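Local coordinates for protein oligopeptide ABC transporter OppAIV (Borrelia burgdorferi B31, PDB 4GL8) that probably binds oligopeptides outside the cytoplasmic membrane and delivers them to an ABC transporter for uptake, at residues D103-T108 / P186-E191; S206-L211 / N226-S231; K114-I119 / L152-L157. One frame throughout, in Å; residues are numbered along the deposited sequence.

Contact 1 of 3, residues D103-T108 / P186-E191; sequences DGVSIT and PMHVIE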
loop_
_atom_site.group_PDB
_atom_site.type_symbol
_atom_site.label_atom_id
_atom_site.label_comp_id
_atom_site.label_asym_id
_atom_site.label_seq_id
_atom_site.Cartn_x
_atom_site.Cartn_y
_atom_site.Cartn_z
ATOM N N ASP A 103 1.871 -21.886 17.932
ATOM C CA ASP A 103 2.222 -23.242 18.328
ATOM C C ASP A 103 3.048 -23.280 19.636
ATOM O O ASP A 103 3.635 -24.302 19.947
ATOM C CB ASP A 103 3.013 -23.911 17.205
ATOM C CG ASP A 103 4.330 -23.190 16.893
ATOM O OD1 ASP A 103 4.557 -22.088 17.405
ATOM O OD2 ASP A 103 5.141 -23.712 16.121
ATOM N N GLY A 104 3.121 -22.171 20.384
ATOM C CA GLY A 104 3.858 -22.131 21.655
ATOM C C GLY A 104 5.369 -21.979 21.588
ATOM O O GLY A 104 6.007 -21.863 22.604
ATOM N N VAL A 105 5.951 -21.968 20.397
ATOM C CA VAL A 105 7.381 -21.707 20.234
ATOM C C VAL A 105 7.679 -20.225 20.555
ATOM O O VAL A 105 6.997 -19.320 20.059
ATOM C CB VAL A 105 7.826 -22.103 18.808
ATOM C CG1 VAL A 105 9.254 -21.653 18.498
ATOM C CG2 VAL A 105 7.688 -23.621 18.645
ATOM N N SER A 106 8.667 -19.987 21.416
ATOM C CA SER A 106 9.045 -18.622 21.823
ATOM C C SER A 106 9.490 -17.699 20.669
ATOM O O SER A 106 10.196 -18.121 19.773
ATOM C CB SER A 106 10.175 -18.671 22.864
ATOM O OG SER A 106 9.634 -19.023 24.133
ATOM N N ILE A 107 9.113 -16.434 20.749
ATOM C CA ILE A 107 9.591 -15.426 19.827
ATOM C C ILE A 107 10.754 -14.735 20.553
ATOM O O ILE A 107 10.540 -14.047 21.544
ATOM C CB ILE A 107 8.471 -14.414 19.489
ATOM C CG1 ILE A 107 7.191 -15.134 19.045
ATOM C CG2 ILE A 107 8.909 -13.424 18.411
ATOM C CD1 ILE A 107 6.094 -14.217 18.533
ATOM N N THR A 108 11.975 -14.960 20.081
ATOM C CA THR A 108 13.185 -14.392 20.628
ATOM C C THR A 108 13.741 -13.382 19.611
ATOM O O THR A 108 13.383 -13.402 18.419
ATOM C CB THR A 108 14.260 -15.470 20.776
ATOM O OG1 THR A 108 14.536 -15.997 19.477
ATOM C CG2 THR A 108 13.822 -16.617 21.724
ATOM N N PRO A 186 7.647 -16.681 11.224
ATOM C CA PRO A 186 8.142 -17.831 12.011
ATOM C C PRO A 186 9.103 -18.750 11.255
ATOM O O PRO A 186 8.683 -19.665 10.500
ATOM C CB PRO A 186 6.865 -18.580 12.395
ATOM C CG PRO A 186 5.871 -18.199 11.346
ATOM C CD PRO A 186 6.206 -16.779 10.953
ATOM N N MET A 187 10.388 -18.544 11.506
ATOM C CA MET A 187 11.400 -19.207 10.719
ATOM C C MET A 187 11.454 -20.709 10.921
ATOM O O MET A 187 11.757 -21.409 9.984
ATOM C CB MET A 187 12.769 -18.563 10.905
ATOM C CG MET A 187 12.873 -17.232 10.139
ATOM S SD MET A 187 12.379 -17.314 8.400
ATOM C CE MET A 187 13.724 -18.261 7.717
ATOM N N HIS A 188 11.120 -21.199 12.110
ATOM C CA HIS A 188 11.065 -22.654 12.353
ATOM C C HIS A 188 10.048 -23.356 11.429
ATOM O O HIS A 188 10.275 -24.487 10.954
ATOM C CB HIS A 188 10.867 -22.970 13.863
ATOM C CG HIS A 188 9.484 -22.702 14.395
ATOM N ND1 HIS A 188 9.021 -21.436 14.689
ATOM C CD2 HIS A 188 8.489 -23.555 14.749
ATOM C CE1 HIS A 188 7.798 -21.517 15.173
ATOM N NE2 HIS A 188 7.463 -22.793 15.244
ATOM N N VAL A 189 8.972 -22.641 11.113
ATOM C CA VAL A 189 7.876 -23.183 10.305
ATOM C C VAL A 189 8.162 -23.013 8.807
ATOM O O VAL A 189 7.891 -23.901 8.015
ATOM C CB VAL A 189 6.546 -22.532 10.728
ATOM C CG1 VAL A 189 5.480 -22.666 9.662
ATOM C CG2 VAL A 189 6.071 -23.095 12.063
ATOM N N ILE A 190 8.740 -21.887 8.427
ATOM C CA ILE A 190 9.205 -21.671 7.048
ATOM C C ILE A 190 10.300 -22.668 6.675
ATOM O O ILE A 190 10.261 -23.291 5.621
ATOM C CB ILE A 190 9.725 -20.232 6.883
ATOM C CG1 ILE A 190 8.541 -19.262 7.019
ATOM C CG2 ILE A 190 10.478 -20.066 5.553
ATOM C CD1 ILE A 190 8.901 -17.812 7.207
ATOM N N GLU A 191 11.276 -22.823 7.553
ATOM C CA GLU A 191 12.338 -23.816 7.356
ATOM C C GLU A 191 11.783 -25.207 7.032
ATOM O O GLU A 191 12.297 -25.907 6.195
ATOM C CB GLU A 191 13.136 -23.961 8.629
ATOM C CG GLU A 191 14.590 -23.738 8.425
ATOM C CD GLU A 191 14.945 -22.295 8.656
ATOM O OE1 GLU A 191 15.022 -21.896 9.851
ATOM O OE2 GLU A 191 15.160 -21.588 7.643
#

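Contact 2 of 3, residues S206-L211 / N226-S231; sequences SGPFKL and NKYYNS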
loop_
_atom_site.group_PDB
_atom_site.type_symbol
_atom_site.label_atom_id
_atom_site.label_comp_id
_atom_site.label_asym_id
_atom_site.label_seq_id
_atom_site.Cartn_x
_atom_site.Cartn_y
_atom_site.Cartn_z
ATOM N N SER A 206 1.684 -14.642 15.369
ATOM C CA SER A 206 2.015 -13.893 16.585
ATOM C C SER A 206 0.909 -12.957 17.046
ATOM O O SER A 206 0.964 -12.434 18.150
ATOM C CB SER A 206 3.279 -13.056 16.333
ATOM O OG SER A 206 3.099 -12.245 15.179
ATOM N N GLY A 207 -0.096 -12.728 16.211
ATOM C CA GLY A 207 -1.112 -11.697 16.493
ATOM C C GLY A 207 -2.416 -12.276 17.016
ATOM O O GLY A 207 -2.493 -13.459 17.353
ATOM N N PRO A 208 -3.466 -11.439 17.069
ATOM C CA PRO A 208 -4.789 -11.750 17.652
ATOM C C PRO A 208 -5.544 -12.890 16.990
ATOM O O PRO A 208 -6.322 -13.545 17.676
ATOM C CB PRO A 208 -5.588 -10.454 17.495
ATOM C CG PRO A 208 -4.805 -9.584 16.581
ATOM C CD PRO A 208 -3.398 -10.079 16.512
ATOM N N PHE A 209 -5.328 -13.104 15.687
ATOM C CA PHE A 209 -5.969 -14.204 14.934
ATOM C C PHE A 209 -5.002 -15.147 14.183
ATOM O O PHE A 209 -3.969 -14.730 13.655
ATOM C CB PHE A 209 -6.963 -13.619 13.932
ATOM C CG PHE A 209 -8.074 -12.823 14.565
ATOM C CD1 PHE A 209 -9.141 -13.465 15.164
ATOM C CD2 PHE A 209 -8.040 -11.433 14.575
ATOM C CE1 PHE A 209 -10.165 -12.733 15.756
ATOM C CE2 PHE A 209 -9.068 -10.703 15.147
ATOM C CZ PHE A 209 -10.127 -11.349 15.750
ATOM N N LYS A 210 -5.371 -16.422 14.168
ATOM C CA LYS A 210 -4.730 -17.490 13.372
ATOM C C LYS A 210 -5.563 -17.715 12.084
ATOM O O LYS A 210 -6.698 -17.216 11.977
ATOM C CB LYS A 210 -4.654 -18.804 14.184
ATOM N N LEU A 211 -4.990 -18.464 11.130
ATOM C CA LEU A 211 -5.656 -18.852 9.875
ATOM C C LEU A 211 -6.323 -20.234 10.018
ATOM O O LEU A 211 -5.669 -21.270 9.987
ATOM C CB LEU A 211 -4.661 -18.837 8.715
ATOM C CG LEU A 211 -5.207 -19.025 7.293
ATOM C CD1 LEU A 211 -6.156 -17.905 6.872
ATOM C CD2 LEU A 211 -4.081 -19.175 6.285
ATOM N N ASN A 226 -5.275 -17.954 20.927
ATOM C CA ASN A 226 -5.233 -17.858 22.379
ATOM C C ASN A 226 -3.914 -17.379 22.936
ATOM O O ASN A 226 -3.882 -16.815 24.020
ATOM C CB ASN A 226 -5.575 -19.208 23.005
ATOM C CG ASN A 226 -7.019 -19.587 22.783
ATOM O OD1 ASN A 226 -7.800 -18.804 22.214
ATOM N ND2 ASN A 226 -7.400 -20.786 23.235
ATOM N N LYS A 227 -2.835 -17.603 22.193
ATOM C CA LYS A 227 -1.485 -17.319 22.674
ATOM C C LYS A 227 -1.050 -15.868 22.395
ATOM O O LYS A 227 0.057 -15.477 22.724
ATOM C CB LYS A 227 -0.487 -18.329 22.072
ATOM C CG LYS A 227 -0.944 -19.796 22.158
ATOM C CD LYS A 227 0.149 -20.759 22.624
ATOM C CE LYS A 227 0.372 -20.643 24.137
ATOM N NZ LYS A 227 1.475 -21.486 24.700
ATOM N N TYR A 228 -1.920 -15.093 21.758
ATOM C CA TYR A 228 -1.662 -13.678 21.536
ATOM C C TYR A 228 -1.427 -13.042 22.905
ATOM O O TYR A 228 -2.145 -13.337 23.846
ATOM C CB TYR A 228 -2.847 -13.058 20.794
ATOM C CG TYR A 228 -2.816 -11.557 20.661
ATOM C CD1 TYR A 228 -1.714 -10.913 20.122
ATOM C CD2 TYR A 228 -3.908 -10.780 21.052
ATOM C CE1 TYR A 228 -1.684 -9.537 19.969
ATOM C CE2 TYR A 228 -3.894 -9.412 20.912
ATOM C CZ TYR A 228 -2.767 -8.793 20.374
ATOM O OH TYR A 228 -2.719 -7.438 20.250
ATOM N N TYR A 229 -0.422 -12.176 23.028
ATOM C CA TYR A 229 -0.037 -11.676 24.364
ATOM C C TYR A 229 -1.201 -10.972 25.055
ATOM O O TYR A 229 -1.291 -10.963 26.272
ATOM C CB TYR A 229 1.204 -10.756 24.312
ATOM C CG TYR A 229 0.911 -9.335 23.904
ATOM C CD1 TYR A 229 0.697 -8.344 24.854
ATOM C CD2 TYR A 229 0.826 -8.998 22.559
ATOM C CE1 TYR A 229 0.419 -7.052 24.463
ATOM C CE2 TYR A 229 0.537 -7.725 22.164
ATOM C CZ TYR A 229 0.332 -6.760 23.113
ATOM O OH TYR A 229 0.064 -5.496 22.672
ATOM N N ASN A 230 -2.076 -10.373 24.253
ATOM C CA ASN A 230 -3.250 -9.656 24.755
ATOM C C ASN A 230 -4.568 -10.282 24.318
ATOM O O ASN A 230 -5.531 -9.571 24.063
ATOM C CB ASN A 230 -3.197 -8.191 24.305
ATOM C CG ASN A 230 -3.974 -7.280 25.225
ATOM O OD1 ASN A 230 -4.004 -7.495 26.443
ATOM N ND2 ASN A 230 -4.633 -6.280 24.661
ATOM N N SER A 231 -4.618 -11.611 24.247
ATOM C CA SER A 231 -5.852 -12.334 23.889
ATOM C C SER A 231 -7.056 -12.008 24.815
ATOM O O SER A 231 -8.209 -12.094 24.406
ATOM C CB SER A 231 -5.587 -13.842 23.878
ATOM O OG SER A 231 -5.099 -14.289 25.123
HETATM O O HOH W 1 1.616 -12.152 20.854
#

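Contact 3 of 3, residues K114-I119 / L152-L157; sequences KSYLRI and LGIKAL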
loop_
_atom_site.group_PDB
_atom_site.type_symbol
_atom_site.label_atom_id
_atom_site.label_comp_id
_atom_site.label_asym_id
_atom_site.label_seq_id
_atom_site.Cartn_x
_atom_site.Cartn_y
_atom_site.Cartn_z
ATOM N N LYS A 114 16.665 -13.831 12.320
ATOM C CA LYS A 114 16.604 -14.876 11.282
ATOM C C LYS A 114 15.496 -14.586 10.238
ATOM O O LYS A 114 15.653 -14.842 9.029
ATOM C CB LYS A 114 16.380 -16.246 11.963
ATOM N N SER A 115 14.393 -14.004 10.706
ATOM C CA SER A 115 13.351 -13.526 9.826
ATOM C C SER A 115 13.851 -12.440 8.860
ATOM O O SER A 115 13.631 -12.513 7.620
ATOM C CB SER A 115 12.183 -12.999 10.652
ATOM O OG SER A 115 11.218 -12.444 9.795
ATOM N N TYR A 116 14.554 -11.446 9.396
ATOM C CA TYR A 116 15.151 -10.418 8.534
ATOM C C TYR A 116 16.145 -10.983 7.570
ATOM O O TYR A 116 16.181 -10.540 6.415
ATOM C CB TYR A 116 15.760 -9.260 9.312
ATOM C CG TYR A 116 14.692 -8.348 9.853
ATOM C CD1 TYR A 116 13.936 -7.544 9.003
ATOM C CD2 TYR A 116 14.425 -8.285 11.203
ATOM C CE1 TYR A 116 12.940 -6.700 9.505
ATOM C CE2 TYR A 116 13.441 -7.446 11.702
ATOM C CZ TYR A 116 12.710 -6.658 10.856
ATOM O OH TYR A 116 11.739 -5.822 11.375
ATOM N N LEU A 117 16.890 -12.000 7.994
ATOM C CA LEU A 117 17.808 -12.658 7.056
ATOM C C LEU A 117 17.109 -13.286 5.837
ATOM O O LEU A 117 17.632 -13.216 4.727
ATOM C CB LEU A 117 18.679 -13.705 7.751
ATOM C CG LEU A 117 19.644 -13.251 8.853
ATOM C CD1 LEU A 117 20.373 -14.481 9.349
ATOM C CD2 LEU A 117 20.641 -12.213 8.407
ATOM N N ARG A 118 15.946 -13.903 6.031
ATOM C CA ARG A 118 15.161 -14.430 4.894
ATOM C C ARG A 118 14.781 -13.339 3.878
ATOM O O ARG A 118 14.930 -13.564 2.677
ATOM C CB ARG A 118 13.894 -15.156 5.382
ATOM C CG ARG A 118 12.891 -15.537 4.280
ATOM C CD ARG A 118 11.720 -16.315 4.874
ATOM N NE ARG A 118 10.836 -16.900 3.873
ATOM C CZ ARG A 118 9.624 -16.445 3.529
ATOM N NH1 ARG A 118 9.095 -15.338 4.080
ATOM N NH2 ARG A 118 8.915 -17.111 2.604
ATOM N N ILE A 119 14.272 -12.178 4.307
ATOM C CA ILE A 119 13.843 -11.192 3.310
ATOM C C ILE A 119 15.041 -10.574 2.590
ATOM O O ILE A 119 14.908 -10.093 1.478
ATOM C CB ILE A 119 12.903 -10.103 3.866
ATOM C CG1 ILE A 119 12.276 -9.324 2.720
ATOM C CG2 ILE A 119 13.643 -9.158 4.817
ATOM C CD1 ILE A 119 11.160 -8.413 3.171
ATOM N N LEU A 152 25.703 -7.013 9.565
ATOM C CA LEU A 152 24.384 -6.477 9.246
ATOM C C LEU A 152 23.859 -5.750 10.465
ATOM O O LEU A 152 24.016 -6.229 11.585
ATOM C CB LEU A 152 23.422 -7.621 8.863
ATOM C CG LEU A 152 21.957 -7.273 8.623
ATOM C CD1 LEU A 152 21.743 -6.432 7.366
ATOM C CD2 LEU A 152 21.153 -8.551 8.516
ATOM N N GLY A 153 23.211 -4.613 10.253
ATOM C CA GLY A 153 22.694 -3.814 11.348
ATOM C C GLY A 153 21.447 -4.313 12.045
ATOM O O GLY A 153 20.537 -3.538 12.330
ATOM N N ILE A 154 21.403 -5.604 12.342
ATOM C CA ILE A 154 20.280 -6.219 13.066
ATOM C C ILE A 154 20.953 -7.205 13.997
ATOM O O ILE A 154 21.678 -8.090 13.528
ATOM C CB ILE A 154 19.304 -6.960 12.115
ATOM C CG1 ILE A 154 18.755 -6.011 11.048
ATOM C CG2 ILE A 154 18.115 -7.557 12.864
ATOM C CD1 ILE A 154 17.835 -6.679 10.034
ATOM N N LYS A 155 20.798 -7.027 15.304
ATOM C CA LYS A 155 21.481 -7.899 16.240
ATOM C C LYS A 155 20.576 -8.315 17.376
ATOM O O LYS A 155 19.751 -7.539 17.829
ATOM C CB LYS A 155 22.712 -7.200 16.813
ATOM C CG LYS A 155 23.834 -6.975 15.822
ATOM C CD LYS A 155 24.903 -6.146 16.503
ATOM C CE LYS A 155 26.141 -5.987 15.649
ATOM N NZ LYS A 155 27.188 -5.292 16.432
ATOM N N ALA A 156 20.751 -9.549 17.821
ATOM C CA ALA A 156 20.066 -10.095 18.973
ATOM C C ALA A 156 21.001 -9.915 20.156
ATOM O O ALA A 156 21.932 -10.671 20.312
ATOM C CB ALA A 156 19.776 -11.570 18.745
ATOM N N LEU A 157 20.784 -8.870 20.949
ATOM C CA LEU A 157 21.662 -8.558 22.068
ATOM C C LEU A 157 21.481 -9.561 23.222
ATOM O O LEU A 157 22.402 -9.855 23.945
ATOM C CB LEU A 157 21.422 -7.121 22.538
ATOM C CG LEU A 157 21.673 -5.980 21.521
ATOM C CD1 LEU A 157 21.574 -4.606 22.201
ATOM C CD2 LEU A 157 22.992 -6.104 20.760
#

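Contact 1 of 3, residues D103-T108 / P186-E191
H188, in the first turn of helix 187-193, reaches across to the loop that leads into helix 109-119 and puts its imidazole edge against the carboxylate of D103. The bond is short and straight: H188 NE2 donates a hydrogen bond to D103 OD2 at 2.6 Å, with an N-H...O angle of 177°. The acceptor lies almost exactly in the ring plane, and OD2 accepts it on its syn lone pair, the side of OD1. Carboxylate and imidazole are close to coplanar, 24° apart. On the histidine, CG sits between the backbone N and the carbonyl carbon (chi1 74°), which turns NE2 toward the loop.

The tight part is around this ring. V105 lays a methyl over one face, CG1 standing 3.8 Å from the centroid of the H188 ring in a CH-pi contact, while V105 CG2 comes to 3.5 Å from H188 NE2. V189 CG2 sits beyond the opposite face, toward the rim, and the W101 ring also meets the imidazole. The loose side is the loop surface: D103 and V105 are both exposed, and the whole interface buries just 129 Å². OD1 of D103 takes a weak bond of 3.3 Å from V105 N, closing the little turn through G104, whose positive phi suits glycine.

This is a His-carboxylate pair joining a surface loop to a helix start. With NE2 as donor in a straight bond to a carboxylate, the pair would be expected to favour a protonated imidazole and to raise the histidine's pKa, although solvent near D103 probably tempers the effect.

Contact 2 of 3, residues S206-L211 / N226-S231
Y228 lays its ring against the S206-P208 backbone, at the entry to the beta hairpin formed by strands 209-215 and 219-224; N226-S231 is the loop that leaves the hairpin. The ring lies on the G207-P208 peptide, with P208 N over its face and G207 C 3.5 Å from Y228 CD1. P208 CD adds a CH-pi contact, 4.0 Å from the centroid of the Y228 ring and 16° off its normal, and the two side chains lie at a slant to one another. The proline spans the ring: P208 CD lies nearest Y228 CE1, while P208 CB faces Y228 CD2 at 3.9 Å.

Because Y228 CG is anti to the backbone N (chi1 172°), the ring is carried back toward the hairpin. Its other face is met by N230 N, placing the aromatic between P208 and its own type I turn, Y228 to S231. S206 O approaches the ring near its plane, at CD1.

Polar links frame the packing. G207 O accepts from N225 ND2, and P208 and N225 share a backbone bond. S231 OG donates to N226 O from above the carbonyl plane. One water spans the gap, donating to S206 O at 2.8 Å and accepting from Y229 N at 3.0 Å.

Contact 3 of 3, residues K114-I119 / L152-L157
A single methyl makes the closest approach here: I154 CD1 pushes in at the root of the Y116 side chain, 3.4 Å from Y116 CB and 3.6 Å from Y116 CG, without settling on either the face or the edge of the ring. The setting is helix 109-119 packed on strand 154-158, an outermost strand of the five-stranded antiparallel sheet that also holds 65-67, 74-84, 90-95 and 161-165. This is plain helix-on-sheet packing, apolar throughout and largely buried.

The two side chains cross at about a right angle. I154 extends its CG1 branch straight, with CD1 at the far end (chi2 177°), and that reach brings the methyl to the tyrosine's CB. The second branch is less intimate: I154 CG2 approaches Y116 CD2 at 4.1 Å. The tyrosine ring runs on past the isoleucine, and its hydroxyl makes a weak hydrogen bond to F182 O. I64 also packs on Y116, while R113, earlier in the same helix, packs on I154.

One residue further along the helix, L117 meets L152, which stands ahead of the strand. The two leucine side chains run antiparallel, side by side. L152 and I154 are separated by G153, the centre of an inverse gamma turn, with a weak bond from I154 N back to L152 O. Both residues, either side of the turn, point their side chains toward the helix. Backbone bonds from G153 to T165 and from K155 to E163 join this stretch to the adjacent strand 161-165, and a separate one links G153 with K137. The leucine pair meets through one branch each, L117 CD2 against L152 CD2 at 3.7 Å.

Overall arrangement
Helix 109-119 connects contacts 1 and 3: the loop 103-108 of contact 1 leads straight into it, and contact 3 uses its last turns. Their centres are 15 Å apart, and they touch directly, M187 CG lying 3.6 Å from S115 N and I190 CG2 3.6 Å from R118 NE. Helix 187-193 thus packs against helix 109-119. Contact 2 lies 14 Å from contact 1, centre to centre, and meets it where I107 CD1 comes to 3.8 Å from S206 CB. Contacts 2 and 3 do not touch; their nearest atoms are about 10 Å apart. All three sit about 24 to 27 Å from the chain's centre.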